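Local coordinates for RNA-induced transcriptional silencing complex protein tas3 (Schizosaccharomyces pombe, PDB 3D1B), which joins Ago1 and Chp1 in the core of the RITS complex, which serves RNA interference, heterochromatin formation and accurate chromosome segregation, at residues Asn20-Leu25 and Leu58-Ser63; Gln54-Val59 and Ala91-Ser96; Leu78-Asn83 and Gln114-Ala119. All blocks are in the same frame, centred on the assembly; numbering follows the deposited sequence.

Interaction 1 (Asn20-Leu25 and Leu58-Ser63)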
loop_
_atom_site.group_PDB
_atom_site.type_symbol
_atom_site.label_atom_id
_atom_site.label_comp_id
_atom_site.label_asym_id
_atom_site.label_seq_id
_atom_site.Cartn_x
_atom_site.Cartn_y
_atom_site.Cartn_z
ATOM N N ASN A 20 18.025 2.331 -3.651
ATOM C CA ASN A 20 19.058 2.502 -4.665
ATOM C C ASN A 20 18.679 1.798 -5.966
ATOM O O ASN A 20 18.919 2.317 -7.061
ATOM C CB ASN A 20 20.406 1.975 -4.155
ATOM C CG ASN A 20 20.954 2.795 -3.006
ATOM O OD1 ASN A 20 20.467 3.890 -2.727
ATOM N ND2 ASN A 20 21.984 2.274 -2.336
ATOM N N TRP A 21 18.085 0.616 -5.845
ATOM C CA TRP A 21 17.659 -0.137 -7.017
ATOM C C TRP A 21 16.528 0.589 -7.732
ATOM O O TRP A 21 16.496 0.658 -8.960
ATOM C CB TRP A 21 17.196 -1.544 -6.620
ATOM C CG TRP A 21 18.321 -2.454 -6.209
ATOM C CD1 TRP A 21 19.645 -2.313 -6.519
ATOM C CD2 TRP A 21 18.217 -3.663 -5.442
ATOM N NE1 TRP A 21 20.371 -3.355 -5.993
ATOM C CE2 TRP A 21 19.521 -4.199 -5.328
ATOM C CE3 TRP A 21 17.150 -4.346 -4.843
ATOM C CZ2 TRP A 21 19.786 -5.387 -4.638
ATOM C CZ3 TRP A 21 17.415 -5.529 -4.155
ATOM C CH2 TRP A 21 18.725 -6.036 -4.061
ATOM N N LEU A 22 15.589 1.121 -6.960
ATOM C CA LEU A 22 14.475 1.854 -7.544
ATOM C C LEU A 22 15.004 3.035 -8.354
ATOM O O LEU A 22 14.602 3.258 -9.498
ATOM C CB LEU A 22 13.552 2.368 -6.442
ATOM C CG LEU A 22 12.580 3.474 -6.849
ATOM C CD1 LEU A 22 11.616 2.955 -7.912
ATOM C CD2 LEU A 22 11.823 3.946 -5.613
ATOM N N LYS A 23 15.914 3.792 -7.752
ATOM C CA LYS A 23 16.486 4.948 -8.430
ATOM C C LYS A 23 17.257 4.567 -9.684
ATOM O O LYS A 23 17.442 5.399 -10.577
ATOM C CB LYS A 23 17.413 5.711 -7.483
ATOM C CG LYS A 23 16.690 6.411 -6.353
ATOM C CD LYS A 23 17.669 7.227 -5.531
ATOM C CE LYS A 23 16.968 8.009 -4.442
ATOM N NZ LYS A 23 17.975 8.682 -3.571
ATOM N N SER A 24 17.692 3.311 -9.750
ATOM C CA SER A 24 18.467 2.816 -10.888
ATOM C C SER A 24 17.630 2.301 -12.058
ATOM O O SER A 24 18.173 1.974 -13.111
ATOM C CB SER A 24 19.420 1.714 -10.425
ATOM O OG SER A 24 20.300 2.205 -9.420
ATOM N N LEU A 25 16.316 2.209 -11.872
ATOM C CA LEU A 25 15.444 1.745 -12.953
ATOM C C LEU A 25 15.368 2.817 -14.025
ATOM O O LEU A 25 15.189 3.990 -13.717
ATOM C CB LEU A 25 14.037 1.466 -12.423
ATOM C CG LEU A 25 13.910 0.226 -11.543
ATOM C CD1 LEU A 25 12.538 0.203 -10.882
ATOM C CD2 LEU A 25 14.128 -1.021 -12.392
ATOM N N LEU A 58 3.238 4.384 -4.788
ATOM C CA LEU A 58 3.057 5.827 -4.774
ATOM C C LEU A 58 3.943 6.520 -5.796
ATOM O O LEU A 58 3.481 7.379 -6.554
ATOM C CB LEU A 58 3.341 6.378 -3.372
ATOM C CG LEU A 58 2.282 5.961 -2.349
ATOM C CD1 LEU A 58 2.693 6.408 -0.955
ATOM C CD2 LEU A 58 0.945 6.583 -2.739
ATOM N N VAL A 59 5.214 6.135 -5.820
ATOM C CA VAL A 59 6.163 6.731 -6.744
ATOM C C VAL A 59 5.789 6.487 -8.200
ATOM O O VAL A 59 5.793 7.413 -9.015
ATOM C CB VAL A 59 7.584 6.201 -6.477
ATOM C CG1 VAL A 59 8.520 6.622 -7.599
ATOM C CG2 VAL A 59 8.088 6.745 -5.145
ATOM N N PHE A 60 5.452 5.251 -8.540
ATOM C CA PHE A 60 5.088 4.972 -9.923
ATOM C C PHE A 60 3.768 5.620 -10.330
ATOM O O PHE A 60 3.535 5.865 -11.517
ATOM C CB PHE A 60 5.045 3.459 -10.174
ATOM C CG PHE A 60 6.397 2.804 -10.137
ATOM C CD1 PHE A 60 7.527 3.486 -10.577
ATOM C CD2 PHE A 60 6.538 1.495 -9.695
ATOM C CE1 PHE A 60 8.781 2.870 -10.574
ATOM C CE2 PHE A 60 7.790 0.873 -9.692
ATOM C CZ PHE A 60 8.909 1.566 -10.132
ATOM N N SER A 61 2.909 5.923 -9.360
ATOM C CA SER A 61 1.627 6.550 -9.678
ATOM C C SER A 61 1.844 7.958 -10.219
ATOM O O SER A 61 0.942 8.549 -10.820
ATOM C CB SER A 61 0.722 6.617 -8.438
ATOM O OG SER A 61 1.127 7.650 -7.547
ATOM N N ALA A 62 3.049 8.484 -10.013
ATOM C CA ALA A 62 3.392 9.826 -10.471
ATOM C C ALA A 62 4.039 9.836 -11.850
ATOM O O ALA A 62 4.286 10.907 -12.406
ATOM C CB ALA A 62 4.327 10.501 -9.469
ATOM N N SER A 63 4.306 8.657 -12.403
ATOM C CA SER A 63 4.939 8.565 -13.716
ATOM C C SER A 63 4.043 9.176 -14.781
ATOM O O SER A 63 2.821 9.079 -14.709
ATOM C CB SER A 63 5.243 7.105 -14.067
ATOM O OG SER A 63 4.058 6.334 -14.111
#

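Interaction 2 (Gln54-Val59 and Ala91-Ser96)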
loop_
_atom_site.group_PDB
_atom_site.type_symbol
_atom_site.label_atom_id
_atom_site.label_comp_id
_atom_site.label_asym_id
_atom_site.label_seq_id
_atom_site.Cartn_x
_atom_site.Cartn_y
_atom_site.Cartn_z
ATOM N N GLN A 54 4.615 0.029 -0.767
ATOM C CA GLN A 54 3.780 1.214 -0.826
ATOM C C GLN A 54 4.550 2.365 -1.466
ATOM O O GLN A 54 3.983 3.148 -2.220
ATOM C CB GLN A 54 3.300 1.586 0.578
ATOM C CG GLN A 54 2.331 0.553 1.150
ATOM C CD GLN A 54 1.963 0.813 2.592
ATOM O OE1 GLN A 54 2.808 0.737 3.488
ATOM N NE2 GLN A 54 0.692 1.115 2.830
ATOM N N VAL A 55 5.846 2.459 -1.167
ATOM C CA VAL A 55 6.667 3.509 -1.767
ATOM C C VAL A 55 6.642 3.331 -3.286
ATOM O O VAL A 55 6.442 4.291 -4.034
ATOM C CB VAL A 55 8.136 3.434 -1.279
ATOM C CG1 VAL A 55 9.008 4.368 -2.116
ATOM C CG2 VAL A 55 8.215 3.816 0.185
ATOM N N LEU A 56 6.831 2.095 -3.739
ATOM C CA LEU A 56 6.827 1.804 -5.172
ATOM C C LEU A 56 5.511 2.179 -5.826
ATOM O O LEU A 56 5.486 2.774 -6.906
ATOM C CB LEU A 56 7.093 0.318 -5.419
ATOM C CG LEU A 56 8.515 -0.179 -5.175
ATOM C CD1 LEU A 56 8.574 -1.676 -5.449
ATOM C CD2 LEU A 56 9.485 0.576 -6.085
ATOM N N GLN A 57 4.406 1.839 -5.175
ATOM C CA GLN A 57 3.109 2.150 -5.752
ATOM C C GLN A 57 2.886 3.658 -5.845
ATOM O O GLN A 57 2.415 4.160 -6.864
ATOM C CB GLN A 57 1.992 1.496 -4.927
ATOM C CG GLN A 57 0.674 1.377 -5.678
ATOM C CD GLN A 57 -0.346 0.525 -4.937
ATOM O OE1 GLN A 57 0.017 -0.389 -4.201
ATOM N NE2 GLN A 57 -1.623 0.810 -5.145
ATOM N N LEU A 58 3.238 4.384 -4.788
ATOM C CA LEU A 58 3.057 5.827 -4.774
ATOM C C LEU A 58 3.943 6.520 -5.796
ATOM O O LEU A 58 3.481 7.379 -6.554
ATOM C CB LEU A 58 3.341 6.378 -3.372
ATOM C CG LEU A 58 2.282 5.961 -2.349
ATOM C CD1 LEU A 58 2.693 6.408 -0.955
ATOM C CD2 LEU A 58 0.945 6.583 -2.739
ATOM N N VAL A 59 5.214 6.135 -5.820
ATOM C CA VAL A 59 6.163 6.731 -6.744
ATOM C C VAL A 59 5.789 6.487 -8.200
ATOM O O VAL A 59 5.793 7.413 -9.015
ATOM C CB VAL A 59 7.584 6.201 -6.477
ATOM C CG1 VAL A 59 8.520 6.622 -7.599
ATOM C CG2 VAL A 59 8.088 6.745 -5.145
ATOM N N ALA A 91 11.968 -7.297 -7.349
ATOM C CA ALA A 91 11.416 -7.400 -8.694
ATOM C C ALA A 91 9.914 -7.648 -8.650
ATOM O O ALA A 91 9.159 -7.045 -9.411
ATOM C CB ALA A 91 12.112 -8.516 -9.465
ATOM N N LYS A 92 9.479 -8.535 -7.760
ATOM C CA LYS A 92 8.052 -8.839 -7.651
ATOM C C LYS A 92 7.255 -7.604 -7.242
ATOM O O LYS A 92 6.164 -7.355 -7.760
ATOM C CB LYS A 92 7.813 -9.963 -6.635
ATOM C CG LYS A 92 6.342 -10.351 -6.516
ATOM C CD LYS A 92 6.109 -11.491 -5.529
ATOM C CE LYS A 92 6.734 -12.792 -6.005
ATOM N NZ LYS A 92 6.393 -13.920 -5.074
ATOM N N ALA A 93 7.792 -6.832 -6.301
ATOM C CA ALA A 93 7.110 -5.627 -5.844
ATOM C C ALA A 93 7.051 -4.587 -6.959
ATOM O O ALA A 93 6.062 -3.866 -7.098
ATOM C CB ALA A 93 7.815 -5.055 -4.617
ATOM N N VAL A 94 8.127 -4.489 -7.734
ATOM C CA VAL A 94 8.164 -3.554 -8.857
ATOM C C VAL A 94 7.131 -4.001 -9.886
ATOM O O VAL A 94 6.353 -3.194 -10.390
ATOM C CB VAL A 94 9.554 -3.531 -9.521
ATOM C CG1 VAL A 94 9.496 -2.764 -10.842
ATOM C CG2 VAL A 94 10.557 -2.892 -8.579
ATOM N N GLY A 95 7.126 -5.297 -10.186
ATOM C CA GLY A 95 6.178 -5.832 -11.150
ATOM C C GLY A 95 4.725 -5.572 -10.774
ATOM O O GLY A 95 3.922 -5.145 -11.611
ATOM N N SER A 96 4.373 -5.830 -9.519
ATOM C CA SER A 96 2.996 -5.611 -9.077
ATOM C C SER A 96 2.610 -4.131 -9.160
ATOM O O SER A 96 1.506 -3.791 -9.583
ATOM C CB SER A 96 2.811 -6.110 -7.639
ATOM O OG SER A 96 1.488 -5.865 -7.187
HETATM O O HOH W 1 1.581 -2.873 -5.968
#

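Interaction 3 (Leu78-Asn83 and Gln114-Ala119)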
loop_
_atom_site.group_PDB
_atom_site.type_symbol
_atom_site.label_atom_id
_atom_site.label_comp_id
_atom_site.label_asym_id
_atom_site.label_seq_id
_atom_site.Cartn_x
_atom_site.Cartn_y
_atom_site.Cartn_z
ATOM N N LEU A 78 -2.148 -12.783 -18.371
ATOM C CA LEU A 78 -2.108 -13.918 -17.454
ATOM C C LEU A 78 -0.702 -14.510 -17.411
ATOM O O LEU A 78 -0.225 -14.916 -16.356
ATOM C CB LEU A 78 -3.121 -14.987 -17.873
ATOM C CG LEU A 78 -4.584 -14.542 -17.771
ATOM C CD1 LEU A 78 -5.497 -15.678 -18.218
ATOM C CD2 LEU A 78 -4.900 -14.138 -16.348
ATOM N N MET A 79 -0.030 -14.548 -18.555
ATOM C CA MET A 79 1.325 -15.081 -18.593
ATOM C C MET A 79 2.239 -14.133 -17.816
ATOM O O MET A 79 3.178 -14.571 -17.152
ATOM C CB MET A 79 1.807 -15.214 -20.038
ATOM C CG MET A 79 3.011 -16.132 -20.213
ATOM S SD MET A 79 2.674 -17.819 -19.649
ATOM C CE MET A 79 1.420 -18.272 -20.748
ATOM N N PHE A 80 1.960 -12.833 -17.900
ATOM C CA PHE A 80 2.761 -11.837 -17.182
ATOM C C PHE A 80 2.645 -12.084 -15.683
ATOM O O PHE A 80 3.639 -12.037 -14.958
ATOM C CB PHE A 80 2.273 -10.417 -17.493
ATOM C CG PHE A 80 3.000 -9.338 -16.724
ATOM C CD1 PHE A 80 4.182 -8.783 -17.218
ATOM C CD2 PHE A 80 2.511 -8.891 -15.498
ATOM C CE1 PHE A 80 4.868 -7.798 -16.499
ATOM C CE2 PHE A 80 3.196 -7.901 -14.768
ATOM C CZ PHE A 80 4.373 -7.359 -15.273
ATOM N N LEU A 81 1.424 -12.349 -15.220
ATOM C CA LEU A 81 1.196 -12.588 -13.798
ATOM C C LEU A 81 1.797 -13.913 -13.339
ATOM O O LEU A 81 2.301 -14.012 -12.220
ATOM C CB LEU A 81 -0.306 -12.547 -13.483
ATOM C CG LEU A 81 -0.957 -11.159 -13.602
ATOM C CD1 LEU A 81 -2.465 -11.276 -13.422
ATOM C CD2 LEU A 81 -0.361 -10.212 -12.556
ATOM N N SER A 82 1.745 -14.933 -14.191
ATOM C CA SER A 82 2.321 -16.222 -13.816
ATOM C C SER A 82 3.822 -16.057 -13.646
ATOM O O SER A 82 4.427 -16.653 -12.757
ATOM C CB SER A 82 2.036 -17.291 -14.879
ATOM O OG SER A 82 0.797 -17.939 -14.630
ATOM N N ASN A 83 4.419 -15.227 -14.495
ATOM C CA ASN A 83 5.849 -14.986 -14.432
ATOM C C ASN A 83 6.192 -14.131 -13.219
ATOM O O ASN A 83 7.230 -14.326 -12.588
ATOM C CB ASN A 83 6.324 -14.292 -15.714
ATOM C CG ASN A 83 7.806 -13.987 -15.692
ATOM O OD1 ASN A 83 8.213 -12.838 -15.515
ATOM N ND2 ASN A 83 8.623 -15.021 -15.857
ATOM N N GLN A 114 9.817 -5.153 -19.634
ATOM C CA GLN A 114 11.181 -4.635 -19.685
ATOM C C GLN A 114 11.581 -4.090 -18.314
ATOM O O GLN A 114 12.683 -4.349 -17.829
ATOM C CB GLN A 114 11.301 -3.528 -20.733
ATOM C CG GLN A 114 11.099 -3.999 -22.160
ATOM C CD GLN A 114 11.123 -2.850 -23.150
ATOM O OE1 GLN A 114 12.130 -2.153 -23.282
ATOM N NE2 GLN A 114 10.012 -2.645 -23.847
ATOM N N ILE A 115 10.685 -3.333 -17.687
ATOM C CA ILE A 115 10.964 -2.767 -16.371
ATOM C C ILE A 115 11.208 -3.896 -15.366
ATOM O O ILE A 115 12.147 -3.847 -14.567
ATOM C CB ILE A 115 9.784 -1.900 -15.878
ATOM C CG1 ILE A 115 9.554 -0.730 -16.841
ATOM C CG2 ILE A 115 10.074 -1.369 -14.481
ATOM C CD1 ILE A 115 8.347 0.116 -16.501
ATOM N N LEU A 116 10.363 -4.921 -15.412
ATOM C CA LEU A 116 10.498 -6.045 -14.497
ATOM C C LEU A 116 11.828 -6.761 -14.707
ATOM O O LEU A 116 12.497 -7.139 -13.745
ATOM C CB LEU A 116 9.342 -7.037 -14.696
ATOM C CG LEU A 116 9.460 -8.319 -13.860
ATOM C CD1 LEU A 116 9.349 -7.995 -12.379
ATOM C CD2 LEU A 116 8.367 -9.300 -14.271
ATOM N N LYS A 117 12.207 -6.943 -15.966
ATOM C CA LYS A 117 13.456 -7.620 -16.287
ATOM C C LYS A 117 14.640 -6.828 -15.742
ATOM O O LYS A 117 15.612 -7.403 -15.249
ATOM C CB LYS A 117 13.597 -7.786 -17.801
ATOM C CG LYS A 117 14.827 -8.579 -18.214
ATOM C CD LYS A 117 14.734 -10.030 -17.761
ATOM C CE LYS A 117 16.114 -10.607 -17.476
ATOM N NZ LYS A 117 17.061 -10.377 -18.604
ATOM N N GLU A 118 14.550 -5.506 -15.822
ATOM C CA GLU A 118 15.618 -4.647 -15.332
ATOM C C GLU A 118 15.698 -4.755 -13.812
ATOM O O GLU A 118 16.786 -4.839 -13.238
ATOM C CB GLU A 118 15.344 -3.202 -15.746
ATOM C CG GLU A 118 16.565 -2.327 -15.823
ATOM C CD GLU A 118 16.238 -0.951 -16.368
ATOM O OE1 GLU A 118 15.572 -0.180 -15.656
ATOM O OE2 GLU A 118 16.636 -0.648 -17.512
ATOM N N ALA A 119 14.540 -4.764 -13.158
ATOM C CA ALA A 119 14.495 -4.865 -11.704
ATOM C C ALA A 119 15.096 -6.186 -11.238
ATOM O O ALA A 119 15.817 -6.235 -10.238
ATOM C CB ALA A 119 13.054 -4.747 -11.210
#

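Interaction 1 (Asn20-Leu25 and Leu58-Ser63)
Leu-22 and Leu-25 meet Phe-60 across backbones that stand well apart, the nearest CA atoms being those of Leu-22 and Val-59 at 9.7 Å. No hydrogen bond spans the gap, and side chains alone bridge it. The far end of the Phe-60 ring comes nearer than the direction of its CB suggests. With CG beside the backbone N and anti to the carbonyl carbon (chi1 -69°), CZ reaches both leucines and CE1 only Leu-22. Leu-22 runs past the phenylalanine in the opposite direction and meets the ring obliquely, its CD1 lying 3.8 Å from Phe-60 CZ and almost as near to CE1. Leu-25 comes in roughly at right angles, placing its CD1 at the ring edge, near the ring plane, 3.9 Å from Phe-60 CZ. Two methyl groups thus converge on CZ from different directions.

Serine hydroxyls bind backbone carbonyl oxygens close by. Ser-24 OG donates to Asn-20 O at 2.7 Å. Phe-60 O accepts from both N and OG of Ser-63 in the type I turn from Phe-60 to Ser-63; the bond from Ser-63 OG to Phe-60 O is 2.7 Å long and lies in the carbonyl plane, with a C=O...OG angle of 158°. Phe-60 O is thus gripped by two bonds from one residue.

Further round, Phe-60 also packs on Ser-97, Ile-98 and Leu-101 of helix 89-105, Leu-22 on Phe-28, and Leu-25 on Glu-118 and Leu-122 of helix 109-122. The arrangement is that of the hydrophobic interior of a compact all-helical domain, here the C-terminal alpha motif of Tas3, with an aromatic ring filling the junction between helices 14-23 and 52-60.

Interaction 2 (Gln54-Val59 and Ala91-Ser96)
A single methyl of Leu-56, CD1, carries the contact with Ala-93 and Val-94 where helices 52-60 and 89-105 come close; the CA atoms of Leu-56 and Val-94 are only 6.6 Å apart. The leucine CG sits beside the backbone N, and a fully extended second torsion (chi2 179°) drives CD1 out toward the neighbouring helix. There Leu-56 CD1 presses on the CB of Ala-93 at 3.6 Å and on the peptide that follows, 3.7 Å from Val-94 N. Ala-93 points its CB toward the leucine, a short side chain consistent with the close approach of the backbones. Val-94 instead directs its CB away, yet its CG2 branch, anti to the carbonyl carbon and so beside the backbone N, lies 3.9 Å from Leu-56 CD1. Its CG1 packs on Ile-115 of helix 109-122, and Ala-119 of that helix lies against both branches.

Beside this apolar patch a water spans the helices, 3.2 Å from Ser-96 OG and weakly donating to Gln-57 OE1. The amide nitrogen of Gln-57 is hydrogen-bonded to Thr-103 O of the second subunit.

The chemistry is therefore divided: direct helix-to-helix adhesion is apolar and free of hydrogen bonds, whereas the polar link is a loose, water-mediated one next to a glutamine that also serves the dimer interface.

Interaction 3 (Leu78-Asn83 and Gln114-Ala119)
The ring of Phe-80 and the carboxamide of Asn-83 both meet one methyl of Leu-116, CD2, where helix 74-84 faces helix 109-122. The backbones stay apart, with 10.0 Å between the CA atoms of Phe-80 and Leu-116, the nearest pair. Along segment 78-83, Phe-80 is the first residue to take part. A first torsion of 177° sets its CG opposite the backbone N and projects the ring far enough for its CE1 to come 4.4 Å from Leu-116 CD2. The methyl approaches the ring obliquely and the touch is light. The same ring is shared with other neighbours: it meets Tyr-99 at a shallow angle and packs on Leu-109, Ala-112 and Ser-113 of helix 109-122.

Three residues on, nearly one turn further along the helix, Asn-83 directs its CB toward segment 114-119. The carboxamide brings its oxygen, OD1, to 3.8 Å from Leu-116 CD2, while the two side chains pass in opposite directions. The main-chain oxygen of Asn-83 accepts from Gln-87 NE2, and Gln-87 itself packs on Leu-116.

On the opposing helix, Leu-116 extends its CG anti to the backbone N (chi1 175°), which carries CD2 across to both partners; its other methyl, CD1, lies against Ala-91 and Gly-95 of helix 89-105.

One methyl thus touches a ring and an amide oxygen on two adjoining sides. It offers OD1 no conventional hydrogen bond, so the contact rests on weak van der Waals touches, grading from the buried hydrocarbon of Phe-80 to the partly exposed margin at Asn-83.

How the interactions relate
Interactions 1 and 2 are neighbours, their centres 8 Å apart, and both draw on helix 52-60, where their segments overlap at Leu-58 and Val-59. Leu-22 CD1 touches Leu-56 CD2 at 3.7 Å, joining them into one apolar interior. Interaction 3 lies further out, about 16 Å from interaction 1 and 13 Å from interaction 2 between centres, but helix 89-105 bridges it to interaction 2, with Val-94 CG1 3.9 Å from Ile-115 CG2, and Leu-25 of interaction 1 also touches segment 114-119. Interaction 1 closes before interaction 3 opens, while the segments of 2 and 3 alternate. Early and late helices thus form one compact unit, and interactions 1 and 2 also reach the second subunit.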